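Local coordinates for protein L-rhamnose mutarotase (Formosa agariphila, PDB 6HHN) that catalyses the interconversion of the alpha and beta anomers of L-rhamnose, a step in the breakdown of the algal polysaccharide ulvan, at residues K20-K26 and I56-N61. Sequence-based numbering, arbitrary orientation.
Sequences KLNKGQK and IDEETN
K20 has its CG anti to the carbonyl carbon (chi1 -64°), and two further bends at chi2 and chi3 curl the chain round until NZ meets T60 O at 2.8 Å. The contact lies on the surface of this dimeric alpha-beta barrel fold, where the loop from strand 13-20 to helix 26-34 packs on the turn joining strands 52-57 and 62-69. NZ approaches almost in line with the T60 C=O (169°) and also bonds T62 OG1; an alanine in place of K20 would probably leave T60 O without this mate and the turn less firmly tied to strand 13-20. Beside it, L21 N reaches N61 O at 3.0 Å from above the carbonyl plane, continuing the antiparallel pairing of strands 13-20 and 62-69. Deeper in, I56 CD1 touches both L21 CD2 and K26 CG, each 3.8 Å away and in directions roughly at right angles. The L21 side chain is about 4 Å from that of Y29, a probable substrate-binding residue, consistent with this packing lying near the sugar site. K26, fully extended, crosses E58 at about a right angle, its CD 3.4 Å from OE2. K26 NZ has its stronger partner in E109 of the second subunit, with E58 OE2 a longer salt bridge at 3.6 Å. One water links K26 N to E58 OE1; another bridges K26 NZ, at 2.8 Å, and E58 OE2, at 2.9 Å.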
# COMPACT_ATOMS: atom_id res chain seq x y z
N LYS A 20 12.48 0.03 -2.74
CA LYS A 20 13.13 1.23 -3.25
C LYS A 20 13.61 0.97 -4.67
O LYS A 20 14.33 0.01 -4.91
CB LYS A 20 14.31 1.67 -2.36
CG LYS A 20 13.99 2.10 -0.91
CD LYS A 20 13.11 3.34 -0.83
CE LYS A 20 13.77 4.56 -1.46
NZ LYS A 20 12.96 5.80 -1.22
N LEU A 21 13.19 1.81 -5.59
CA LEU A 21 13.67 1.81 -6.97
C LEU A 21 14.81 2.80 -7.12
O LEU A 21 14.88 3.83 -6.42
CB LEU A 21 12.49 2.21 -7.87
CG LEU A 21 12.55 2.07 -9.39
CD1 LEU A 21 12.69 0.62 -9.79
CD2 LEU A 21 11.31 2.68 -10.01
N ASN A 22 15.73 2.51 -8.02
CA ASN A 22 16.78 3.46 -8.31
C ASN A 22 16.21 4.64 -9.09
O ASN A 22 15.25 4.50 -9.85
CB ASN A 22 17.90 2.80 -9.11
CG ASN A 22 18.67 1.76 -8.31
OD1 ASN A 22 18.58 1.70 -7.09
ND2 ASN A 22 19.45 0.96 -9.01
N LYS A 23 16.81 5.81 -8.90
CA LYS A 23 16.29 7.02 -9.51
C LYS A 23 16.16 6.86 -11.02
O LYS A 23 17.08 6.36 -11.68
CB LYS A 23 17.23 8.20 -9.22
CG LYS A 23 17.50 8.43 -7.74
CD LYS A 23 18.06 9.83 -7.48
CE LYS A 23 17.52 10.39 -6.17
NZ LYS A 23 18.02 11.77 -5.90
N GLY A 24 15.02 7.28 -11.56
CA GLY A 24 14.81 7.34 -13.00
C GLY A 24 14.43 6.04 -13.67
O GLY A 24 14.38 6.01 -14.91
N GLN A 25 14.14 4.98 -12.92
CA GLN A 25 13.95 3.66 -13.50
C GLN A 25 12.49 3.21 -13.49
O GLN A 25 12.22 2.02 -13.66
CB GLN A 25 14.82 2.63 -12.78
CG GLN A 25 16.30 2.93 -12.87
CD GLN A 25 16.77 3.02 -14.30
OE1 GLN A 25 16.37 2.23 -15.16
NE2 GLN A 25 17.61 4.00 -14.58
N LYS A 26 11.54 4.15 -13.33
CA LYS A 26 10.14 3.76 -13.35
C LYS A 26 9.80 3.03 -14.65
O LYS A 26 9.10 2.01 -14.63
CB LYS A 26 9.24 4.99 -13.17
CG LYS A 26 7.74 4.67 -13.25
CD LYS A 26 6.89 5.93 -13.16
CE LYS A 26 5.45 5.65 -13.51
NZ LYS A 26 4.70 6.94 -13.68
N ILE A 56 3.72 3.07 -7.06
CA ILE A 56 4.92 3.89 -6.99
C ILE A 56 4.59 5.30 -6.51
O ILE A 56 3.55 5.87 -6.86
CB ILE A 56 5.65 3.90 -8.35
CG1 ILE A 56 7.07 4.46 -8.19
CG2 ILE A 56 4.85 4.66 -9.40
CD1 ILE A 56 7.90 4.36 -9.46
N ASP A 57 5.49 5.83 -5.67
CA ASP A 57 5.67 7.27 -5.39
C ASP A 57 6.95 7.61 -6.16
O ASP A 57 8.08 7.41 -5.66
CB ASP A 57 5.86 7.49 -3.92
CG ASP A 57 5.93 8.95 -3.54
OD1 ASP A 57 6.26 9.80 -4.40
OD2 ASP A 57 5.70 9.21 -2.34
N GLU A 58 6.79 8.09 -7.38
CA GLU A 58 7.95 8.24 -8.24
C GLU A 58 8.90 9.30 -7.69
O GLU A 58 10.13 9.14 -7.78
CB GLU A 58 7.53 8.59 -9.67
CG GLU A 58 8.73 8.70 -10.62
CD GLU A 58 8.32 8.91 -12.05
OE1 GLU A 58 9.20 8.81 -12.94
OE2 GLU A 58 7.12 9.17 -12.28
N GLU A 59 8.36 10.37 -7.11
CA GLU A 59 9.21 11.45 -6.67
C GLU A 59 10.08 11.06 -5.48
O GLU A 59 11.03 11.79 -5.17
CB GLU A 59 8.37 12.67 -6.31
CG GLU A 59 7.78 13.42 -7.50
CD GLU A 59 6.75 12.65 -8.27
OE1 GLU A 59 6.51 13.03 -9.44
OE2 GLU A 59 6.18 11.68 -7.73
N THR A 60 9.80 9.94 -4.81
CA THR A 60 10.67 9.46 -3.74
C THR A 60 11.29 8.11 -4.05
O THR A 60 11.93 7.50 -3.17
CB THR A 60 9.91 9.37 -2.43
OG1 THR A 60 8.92 8.36 -2.56
CG2 THR A 60 9.25 10.70 -2.11
N ASN A 61 11.13 7.62 -5.27
CA ASN A 61 11.68 6.33 -5.65
C ASN A 61 11.20 5.23 -4.72
O ASN A 61 11.96 4.29 -4.41
CB ASN A 61 13.21 6.37 -5.68
CG ASN A 61 13.74 7.58 -6.39
OD1 ASN A 61 13.48 7.77 -7.58
ND2 ASN A 61 14.48 8.43 -5.67
O HOH W 1 11.67 7.02 -12.09
O HOH W 2 4.52 8.43 -11.34